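Local coordinates for lysosome-associated membrane glycoprotein 1 (Mus musculus, PDB 5GV0) that probably helps line the luminal face of the lysosomal membrane as a heavily glycosylated membrane protein that assembles with other copies of itself, at residues N13-L18 with D148-G153; Y7-N12 with G51-N56; S80-Q85 with A113-S118. All coordinates share one frame; numbering follows the deposited sequence.

Interaction 1 (N13-L18 with D148-G153). With NAG (2-acetamido-2-deoxy-beta-D-glucopyranose), chain F.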
loop_
_atom_site.group_PDB
_atom_site.type_symbol
_atom_site.label_atom_id
_atom_site.label_comp_id
_atom_site.label_asym_id
_atom_site.label_seq_id
_atom_site.Cartn_x
_atom_site.Cartn_y
_atom_site.Cartn_z
ATOM N N ASN A 13 2.228 15.520 -14.870
ATOM C CA ASN A 13 1.261 15.140 -15.895
ATOM C C ASN A 13 -0.107 14.884 -15.293
ATOM O O ASN A 13 -0.902 14.105 -15.832
ATOM C CB ASN A 13 1.734 13.900 -16.652
ATOM C CG ASN A 13 3.064 14.109 -17.332
ATOM O OD1 ASN A 13 3.454 15.238 -17.628
ATOM N ND2 ASN A 13 3.769 13.015 -17.590
ATOM N N GLY A 14 -0.374 15.526 -14.164
ATOM C CA GLY A 14 -1.651 15.381 -13.499
ATOM C C GLY A 14 -1.683 14.203 -12.548
ATOM O O GLY A 14 -0.649 13.765 -12.046
ATOM N N THR A 15 -2.882 13.694 -12.307
ATOM C CA THR A 15 -3.085 12.619 -11.342
ATOM C C THR A 15 -2.457 11.312 -11.813
ATOM O O THR A 15 -2.693 10.872 -12.937
ATOM C CB THR A 15 -4.578 12.409 -11.081
ATOM O OG1 THR A 15 -5.129 13.611 -10.535
ATOM C CG2 THR A 15 -4.804 11.285 -10.091
ATOM N N CYS A 16 -1.640 10.700 -10.957
ATOM C CA CYS A 16 -1.008 9.433 -11.299
ATOM C C CYS A 16 -1.380 8.320 -10.324
ATOM O O CYS A 16 -0.986 7.178 -10.518
ATOM C CB CYS A 16 0.515 9.579 -11.352
ATOM S SG CYS A 16 1.307 9.812 -9.745
ATOM N N LEU A 17 -2.119 8.646 -9.270
ATOM C CA LEU A 17 -2.621 7.617 -8.369
ATOM C C LEU A 17 -3.930 8.066 -7.761
ATOM O O LEU A 17 -4.027 9.187 -7.258
ATOM C CB LEU A 17 -1.618 7.307 -7.252
ATOM C CG LEU A 17 -1.962 6.142 -6.314
ATOM C CD1 LEU A 17 -1.718 4.782 -6.964
ATOM C CD2 LEU A 17 -1.155 6.267 -5.036
ATOM N N LEU A 18 -4.933 7.202 -7.847
ATOM C CA LEU A 18 -6.168 7.353 -7.096
ATOM C C LEU A 18 -6.332 6.112 -6.261
ATOM O O LEU A 18 -6.104 5.002 -6.750
ATOM C CB LEU A 18 -7.373 7.517 -8.013
ATOM C CG LEU A 18 -7.475 8.793 -8.836
ATOM C CD1 LEU A 18 -8.675 8.688 -9.744
ATOM C CD2 LEU A 18 -7.603 9.996 -7.922
ATOM N N ASP A 148 -7.694 9.069 -16.319
ATOM C CA ASP A 148 -8.435 9.894 -17.265
ATOM C C ASP A 148 -9.538 10.662 -16.553
ATOM O O ASP A 148 -10.279 10.095 -15.754
ATOM C CB ASP A 148 -9.030 9.028 -18.372
ATOM C CG ASP A 148 -7.978 8.276 -19.149
ATOM O OD1 ASP A 148 -6.990 8.906 -19.581
ATOM O OD2 ASP A 148 -8.125 7.046 -19.313
ATOM N N SER A 149 -9.628 11.960 -16.834
ATOM C CA SER A 149 -10.649 12.821 -16.237
ATOM C C SER A 149 -10.707 12.724 -14.707
ATOM O O SER A 149 -11.776 12.813 -14.095
ATOM C CB SER A 149 -12.019 12.504 -16.839
ATOM O OG SER A 149 -12.107 12.986 -18.173
ATOM N N ASP A 150 -9.542 12.534 -14.096
ATOM C CA ASP A 150 -9.397 12.581 -12.641
ATOM C C ASP A 150 -10.350 11.651 -11.875
ATOM O O ASP A 150 -10.803 11.969 -10.774
ATOM C CB ASP A 150 -9.569 14.026 -12.160
ATOM C CG ASP A 150 -8.445 14.924 -12.628
ATOM O OD1 ASP A 150 -7.252 14.589 -12.417
ATOM O OD2 ASP A 150 -8.751 15.967 -13.222
ATOM N N ARG A 151 -10.608 10.474 -12.436
ATOM C CA ARG A 151 -11.498 9.514 -11.795
ATOM C C ARG A 151 -11.095 8.091 -12.140
ATOM O O ARG A 151 -10.339 7.881 -13.086
ATOM C CB ARG A 151 -12.948 9.757 -12.208
ATOM C CG ARG A 151 -13.215 9.545 -13.690
ATOM C CD ARG A 151 -14.660 9.866 -13.992
ATOM N NE ARG A 151 -14.999 9.698 -15.404
ATOM C CZ ARG A 151 -16.216 9.922 -15.886
ATOM N NH1 ARG A 151 -17.181 10.306 -15.060
ATOM N NH2 ARG A 151 -16.478 9.758 -17.173
ATOM N N PHE A 152 -11.586 7.126 -11.360
ATOM C CA PHE A 152 -11.300 5.715 -11.609
ATOM C C PHE A 152 -11.811 5.282 -12.964
ATOM O O PHE A 152 -12.926 5.642 -13.352
ATOM C CB PHE A 152 -11.947 4.815 -10.556
ATOM C CG PHE A 152 -11.264 4.833 -9.216
ATOM C CD1 PHE A 152 -9.920 4.509 -9.097
ATOM C CD2 PHE A 152 -11.990 5.129 -8.066
ATOM C CE1 PHE A 152 -9.299 4.511 -7.848
ATOM C CE2 PHE A 152 -11.376 5.129 -6.816
ATOM C CZ PHE A 152 -10.031 4.823 -6.709
ATOM N N GLY A 153 -11.005 4.484 -13.659
ATOM C CA GLY A 153 -11.465 3.797 -14.850
ATOM C C GLY A 153 -12.314 2.593 -14.490
ATOM O O GLY A 153 -12.552 2.301 -13.314
HETATM C C1 NAG F . 5.051 13.075 -18.235
HETATM C C2 NAG F . 6.053 12.178 -17.495
HETATM C C3 NAG F . 7.400 12.158 -18.224
HETATM C C4 NAG F . 7.210 11.831 -19.699
HETATM C C5 NAG F . 6.201 12.795 -20.309
HETATM C C6 NAG F . 5.912 12.518 -21.766
HETATM C C7 NAG F . 5.587 12.083 -15.084
HETATM C C8 NAG F . 5.862 12.699 -13.746
HETATM N N2 NAG F . 6.220 12.637 -16.125
HETATM O O3 NAG F . 8.249 11.185 -17.623
HETATM O O4 NAG F . 8.447 11.943 -20.394
HETATM O O5 NAG F . 4.958 12.670 -19.605
HETATM O O6 NAG F . 5.043 11.405 -21.922
HETATM O O7 NAG F . 4.832 11.128 -15.216
HETATM O O HOH W 1 -5.153 14.873 -13.794
#

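Interaction 2 (Y7-N12 with G51-N56). With NAG (2-acetamido-2-deoxy-beta-D-glucopyranose), chain F; SO4 (sulfate ion), chain C.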
loop_
_atom_site.group_PDB
_atom_site.type_symbol
_atom_site.label_atom_id
_atom_site.label_comp_id
_atom_site.label_asym_id
_atom_site.label_seq_id
_atom_site.Cartn_x
_atom_site.Cartn_y
_atom_site.Cartn_z
ATOM N N TYR A 7 -6.989 8.725 -1.330
ATOM C CA TYR A 7 -5.686 9.268 -1.690
ATOM C C TYR A 7 -5.677 9.728 -3.138
ATOM O O TYR A 7 -6.235 9.065 -4.009
ATOM C CB TYR A 7 -4.588 8.220 -1.481
ATOM C CG TYR A 7 -4.570 7.585 -0.104
ATOM C CD1 TYR A 7 -3.855 8.164 0.934
ATOM C CD2 TYR A 7 -5.251 6.404 0.148
ATOM C CE1 TYR A 7 -3.825 7.586 2.194
ATOM C CE2 TYR A 7 -5.227 5.821 1.399
ATOM C CZ TYR A 7 -4.512 6.416 2.415
ATOM O OH TYR A 7 -4.482 5.832 3.664
ATOM N N ASN A 8 -5.020 10.856 -3.383
ATOM C CA ASN A 8 -4.847 11.403 -4.723
ATOM C C ASN A 8 -3.404 11.876 -4.832
ATOM O O ASN A 8 -2.973 12.703 -4.041
ATOM C CB ASN A 8 -5.839 12.545 -4.969
ATOM C CG ASN A 8 -5.585 13.291 -6.264
ATOM O OD1 ASN A 8 -5.332 12.694 -7.306
ATOM N ND2 ASN A 8 -5.668 14.614 -6.202
ATOM N N VAL A 9 -2.647 11.315 -5.768
ATOM C CA VAL A 9 -1.282 11.769 -6.009
ATOM C C VAL A 9 -1.237 12.451 -7.367
ATOM O O VAL A 9 -1.595 11.851 -8.381
ATOM C CB VAL A 9 -0.268 10.603 -5.954
ATOM C CG1 VAL A 9 1.145 11.090 -6.263
ATOM C CG2 VAL A 9 -0.313 9.922 -4.590
ATOM N N THR A 10 -0.832 13.718 -7.378
ATOM C CA THR A 10 -0.736 14.486 -8.613
ATOM C C THR A 10 0.665 15.051 -8.796
ATOM O O THR A 10 1.291 15.495 -7.828
ATOM C CB THR A 10 -1.762 15.638 -8.636
ATOM O OG1 THR A 10 -3.084 15.109 -8.499
ATOM C CG2 THR A 10 -1.685 16.406 -9.950
ATOM N N GLY A 11 1.145 15.021 -10.037
ATOM C CA GLY A 11 2.448 15.552 -10.396
ATOM C C GLY A 11 2.405 16.247 -11.749
ATOM O O GLY A 11 1.370 16.788 -12.138
ATOM N N ASN A 12 3.522 16.203 -12.472
ATOM C CA ASN A 12 3.700 17.028 -13.672
ATOM C C ASN A 12 2.674 16.764 -14.767
ATOM O O ASN A 12 2.310 17.670 -15.519
ATOM C CB ASN A 12 5.099 16.823 -14.253
ATOM C CG ASN A 12 6.200 17.225 -13.293
ATOM O OD1 ASN A 12 6.025 18.107 -12.455
ATOM N ND2 ASN A 12 7.351 16.576 -13.420
ATOM N N GLY A 51 2.952 11.662 -2.181
ATOM C CA GLY A 51 3.366 10.678 -3.161
ATOM C C GLY A 51 4.120 11.298 -4.311
ATOM O O GLY A 51 4.362 12.502 -4.334
ATOM N N SER A 52 4.508 10.470 -5.270
ATOM C CA SER A 52 5.243 10.966 -6.422
ATOM C C SER A 52 4.860 10.203 -7.679
ATOM O O SER A 52 4.416 9.060 -7.626
ATOM C CB SER A 52 6.751 10.881 -6.184
ATOM O OG SER A 52 7.183 9.540 -6.017
ATOM N N CYS A 53 5.037 10.864 -8.814
ATOM C CA CYS A 53 4.644 10.320 -10.104
ATOM C C CYS A 53 5.839 10.041 -11.004
ATOM O O CYS A 53 6.891 10.646 -10.852
ATOM C CB CYS A 53 3.697 11.294 -10.816
ATOM S SG CYS A 53 2.164 11.639 -9.923
ATOM N N GLY A 54 5.649 9.145 -11.964
ATOM C CA GLY A 54 6.644 8.844 -12.981
ATOM C C GLY A 54 6.039 7.886 -13.983
ATOM O O GLY A 54 4.902 7.446 -13.808
ATOM N N ILE A 55 6.779 7.548 -15.036
ATOM C CA ILE A 55 6.265 6.578 -15.996
ATOM C C ILE A 55 6.702 5.148 -15.673
ATOM O O ILE A 55 6.207 4.207 -16.285
ATOM C CB ILE A 55 6.685 6.923 -17.436
ATOM C CG1 ILE A 55 8.205 7.021 -17.545
ATOM C CG2 ILE A 55 6.024 8.218 -17.890
ATOM C CD1 ILE A 55 8.686 7.362 -18.939
ATOM N N ASN A 56 7.609 4.981 -14.712
ATOM C CA ASN A 56 8.014 3.638 -14.274
ATOM C C ASN A 56 7.668 3.371 -12.817
ATOM O O ASN A 56 7.455 2.219 -12.419
ATOM C CB ASN A 56 9.518 3.420 -14.473
ATOM C CG ASN A 56 9.936 3.520 -15.924
ATOM O OD1 ASN A 56 9.508 2.726 -16.759
ATOM N ND2 ASN A 56 10.779 4.498 -16.230
HETATM C C1 NAG F . 5.051 13.075 -18.235
HETATM C C2 NAG F . 6.053 12.178 -17.495
HETATM C C3 NAG F . 7.400 12.158 -18.224
HETATM C C4 NAG F . 7.210 11.831 -19.699
HETATM C C5 NAG F . 6.201 12.795 -20.309
HETATM C C6 NAG F . 5.912 12.518 -21.766
HETATM C C7 NAG F . 5.587 12.083 -15.084
HETATM C C8 NAG F . 5.862 12.699 -13.746
HETATM N N2 NAG F . 6.220 12.637 -16.125
HETATM O O3 NAG F . 8.249 11.185 -17.623
HETATM O O4 NAG F . 8.447 11.943 -20.394
HETATM O O5 NAG F . 4.958 12.670 -19.605
HETATM O O6 NAG F . 5.043 11.405 -21.922
HETATM O O7 NAG F . 4.832 11.128 -15.216
HETATM S S SO4 C . 10.255 7.352 -13.634
HETATM O O1 SO4 C . 9.750 8.109 -14.775
HETATM O O2 SO4 C . 11.274 6.413 -14.096
HETATM O O3 SO4 C . 10.852 8.259 -12.659
HETATM O O4 SO4 C . 9.146 6.613 -13.030
#

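Interaction 3 (S80-Q85 with A113-S118)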
loop_
_atom_site.group_PDB
_atom_site.type_symbol
_atom_site.label_atom_id
_atom_site.label_comp_id
_atom_site.label_asym_id
_atom_site.label_seq_id
_atom_site.Cartn_x
_atom_site.Cartn_y
_atom_site.Cartn_z
ATOM N N SER A 80 0.914 -3.191 -20.505
ATOM C CA SER A 80 -0.040 -2.195 -20.020
ATOM C C SER A 80 -0.780 -2.713 -18.786
ATOM O O SER A 80 -2.010 -2.690 -18.726
ATOM C CB SER A 80 -1.049 -1.802 -21.104
ATOM O OG SER A 80 -0.431 -1.096 -22.172
ATOM N N LEU A 81 -0.016 -3.211 -17.820
ATOM C CA LEU A 81 -0.543 -3.599 -16.518
ATOM C C LEU A 81 0.190 -2.809 -15.460
ATOM O O LEU A 81 1.397 -2.593 -15.587
ATOM C CB LEU A 81 -0.353 -5.091 -16.252
ATOM C CG LEU A 81 -1.092 -6.096 -17.126
ATOM C CD1 LEU A 81 -0.572 -7.493 -16.855
ATOM C CD2 LEU A 81 -2.587 -6.027 -16.865
ATOM N N PHE A 82 -0.526 -2.374 -14.424
ATOM C CA PHE A 82 0.130 -1.793 -13.256
ATOM C C PHE A 82 -0.105 -2.687 -12.049
ATOM O O PHE A 82 -1.006 -3.525 -12.049
ATOM C CB PHE A 82 -0.361 -0.362 -12.970
ATOM C CG PHE A 82 -1.801 -0.273 -12.526
ATOM C CD1 PHE A 82 -2.153 -0.425 -11.189
ATOM C CD2 PHE A 82 -2.801 -0.015 -13.451
ATOM C CE1 PHE A 82 -3.479 -0.339 -10.792
ATOM C CE2 PHE A 82 -4.129 0.071 -13.052
ATOM C CZ PHE A 82 -4.463 -0.086 -11.730
ATOM N N PHE A 83 0.704 -2.491 -11.015
ATOM C CA PHE A 83 0.650 -3.339 -9.839
ATOM C C PHE A 83 1.451 -2.724 -8.710
ATOM O O PHE A 83 2.345 -1.907 -8.938
ATOM C CB PHE A 83 1.183 -4.757 -10.153
ATOM C CG PHE A 83 2.483 -4.768 -10.899
ATOM C CD1 PHE A 83 3.693 -4.755 -10.222
ATOM C CD2 PHE A 83 2.497 -4.793 -12.283
ATOM C CE1 PHE A 83 4.891 -4.760 -10.913
ATOM C CE2 PHE A 83 3.693 -4.799 -12.979
ATOM C CZ PHE A 83 4.888 -4.786 -12.292
ATOM N N LEU A 84 1.101 -3.110 -7.489
ATOM C CA LEU A 84 1.932 -2.833 -6.325
ATOM C C LEU A 84 3.183 -3.686 -6.449
ATOM O O LEU A 84 3.086 -4.921 -6.502
ATOM C CB LEU A 84 1.183 -3.155 -5.038
ATOM C CG LEU A 84 1.974 -2.948 -3.744
ATOM C CD1 LEU A 84 2.146 -1.460 -3.457
ATOM C CD2 LEU A 84 1.294 -3.646 -2.586
ATOM N N GLN A 85 4.347 -3.043 -6.532
ATOM C CA GLN A 85 5.591 -3.784 -6.695
ATOM C C GLN A 85 6.483 -3.703 -5.459
ATOM O O GLN A 85 7.411 -4.492 -5.312
ATOM C CB GLN A 85 6.349 -3.294 -7.939
ATOM C CG GLN A 85 6.888 -1.894 -7.872
ATOM C CD GLN A 85 7.638 -1.513 -9.133
ATOM O OE1 GLN A 85 7.888 -2.353 -10.008
ATOM N NE2 GLN A 85 7.989 -0.234 -9.243
ATOM N N ALA A 113 -3.844 -4.561 -12.271
ATOM C CA ALA A 113 -4.928 -4.288 -13.196
ATOM C C ALA A 113 -4.407 -3.661 -14.477
ATOM O O ALA A 113 -3.285 -3.153 -14.537
ATOM C CB ALA A 113 -5.971 -3.374 -12.552
ATOM N N THR A 114 -5.244 -3.713 -15.503
ATOM C CA THR A 114 -4.978 -3.072 -16.772
ATOM C C THR A 114 -4.823 -1.563 -16.631
ATOM O O THR A 114 -5.637 -0.901 -15.992
ATOM C CB THR A 114 -6.111 -3.361 -17.751
ATOM O OG1 THR A 114 -6.324 -4.781 -17.826
ATOM C CG2 THR A 114 -5.805 -2.792 -19.127
ATOM N N VAL A 115 -3.780 -1.013 -17.244
ATOM C CA VAL A 115 -3.584 0.429 -17.262
ATOM C C VAL A 115 -4.807 1.118 -17.873
ATOM O O VAL A 115 -5.255 0.750 -18.968
ATOM C CB VAL A 115 -2.303 0.793 -18.045
ATOM C CG1 VAL A 115 -2.225 2.275 -18.276
ATOM C CG2 VAL A 115 -1.081 0.295 -17.289
ATOM N N GLY A 116 -5.362 2.090 -17.154
ATOM C CA GLY A 116 -6.578 2.756 -17.585
ATOM C C GLY A 116 -7.844 2.220 -16.940
ATOM O O GLY A 116 -8.910 2.838 -17.028
ATOM N N ASN A 117 -7.728 1.054 -16.316
ATOM C CA ASN A 117 -8.791 0.492 -15.495
ATOM C C ASN A 117 -8.395 0.627 -14.038
ATOM O O ASN A 117 -7.252 0.956 -13.735
ATOM C CB ASN A 117 -9.038 -0.980 -15.836
ATOM C CG ASN A 117 -9.803 -1.166 -17.126
ATOM O OD1 ASN A 117 -10.329 -0.217 -17.695
ATOM N ND2 ASN A 117 -9.885 -2.411 -17.587
ATOM N N SER A 118 -9.333 0.371 -13.136
ATOM C CA SER A 118 -9.002 0.333 -11.713
ATOM C C SER A 118 -9.101 -1.083 -11.152
ATOM O O SER A 118 -9.870 -1.914 -11.649
ATOM C CB SER A 118 -9.910 1.287 -10.920
ATOM O OG SER A 118 -11.291 0.972 -11.060
#

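Interaction 1 (N13-L18 with D148-G153)
L18 and T15, on the strand running from residue 14 to 30, meet the loop D148-G153 at the protein surface, the leucine through apolar contacts and the threonine through polar ones. L18 can be followed outward from its CB, which lies 3.6 Å from CE1 of F152. CG stands anti to the carbonyl carbon (chi1 -68°), and beyond it the two methyls part company. CD1 comes down on the loop backbone, 3.5 Å from C of R151, while CD2 turns to N8 on the adjacent strand. The carbonyl O of L18 adds a contact at the edge of the F152 ring, 3.4 Å from CE1 and near the ring plane. At the other end of the contact, T15 OG1 lies 3.0 Å from D150 OD1; a hydrogen bond is possible there, but OG1 also meets T10 OG1 on strand 5-11, so the direction of its one proton is not settled. A water accepts from T15 N at 3.0 Å and lies doubtfully close to D150 OD1. N13, one residue before this strand, carries N-linked NAG on ND2. C16 and L17 both face V9 in a classic beta bulge, where strand 14-30 pairs antiparallel with strand 5-11. On its other side strand 14-30 pairs with strand 140-144, whose Q141 and Q143 touch F152, so the loop packs against that neighbour in the mixed sheet.

Interaction 2 (Y7-N12 with G51-N56)
V9 and C53 make an apolar contact, with no hydrogen bond across it, between strand 5-11 of the mixed sheet and the end of strand 48-52 of the antiparallel sheet. It thus joins two sheets in the all-beta LAMP luminal domain, whose fold is known in this family as a beta-prism. V9 does most of the touching. Its CG1 is anti to the backbone N (chi1 178°) and reaches the peptide linking G51 to S52, 3.6 Å from S52 N. CG2 rests 4.0 Å from CA of G51, which offers bare backbone at this point. The sulfur of C53 meets two neighbours: V9 CG1 lies 3.8 Å from SG, and G11 N, further along the strand, lies 3.5 Å from it. SG is also disulfide-bonded to C16, so the covalent link and the valine packing share one spot. S52 turns the other way, its OG hydrogen-bonded to T59 OG1 on strand 57-64. After S52 the chain leaves the strand and meets the glycan of N13: CB of C53 is 3.9 Å from the acetyl C8 of NAG, and CG2 of I55 touches the sugar at O3. A sulfate, probably from the crystallisation liquor, is held by the backbone N atoms of I55, N56 and L57, and N56 ND2 donates to sulfate O2 over 2.9 Å at 166°.

Interaction 3 (S80-Q85 with A113-S118)
S80-F82 and A113-V115 run antiparallel: F82 and A113 form a hydrogen-bonded pair, F82 N giving to A113 O at 2.9 Å and A113 N to F82 O at 3.0 Å, while L81 and T114 form a non-hydrogen-bonded pair whose side chains diverge. V115 N then donates to S80 O at 2.9 Å, nearly straight at 173° but with the nitrogen 46° above the carbonyl plane. A chi1 of 67° sets CG of F82 between the backbone N and carbonyl carbon. A113 O lies over one face of the F82 ring, and rim atom CZ is 3.7 Å from A113 CB. N117 O meets the ring edge in plane, 3.3 Å from CE2. This oxygen arrives by way of a type II beta turn from T114 to N117, closed by N117 N to T114 O and carrying G116 at a positive phi; the turn leads from strand 112-114 of the antiparallel sheet into strand 118-121 of the mixed sheet. T114 OG1 and N117 ND2 both hydrogen-bond to E156 OE2. V115 CG2 presses on the carbonyl carbon of S80 at 3.4 Å. On the other side of the strand pair from F82, L81 CD2 reaches T114 N at 3.8 Å.

In the fold
Interactions 1 and 2 are bound covalently: the C16 SG–C53 SG disulfide (2.0 Å) ties a residue of each, and C16 N probably bonds to V9 O at 2.8 Å where strands 5-11 and 14-30 pair. Their centres are about 9 Å apart, and both meet the glycan that N13 carries. Interaction 3 lies farther off, its centre about 13 Å from that of interaction 1 and about 14 Å from that of interaction 2. It meets interaction 1 through S118: OG lies 2.9 Å from G153 O, a probable hydrogen bond, and CB packs 3.7 Å from F152 CD1. Interactions 2 and 3 both involve strands of the antiparallel sheet.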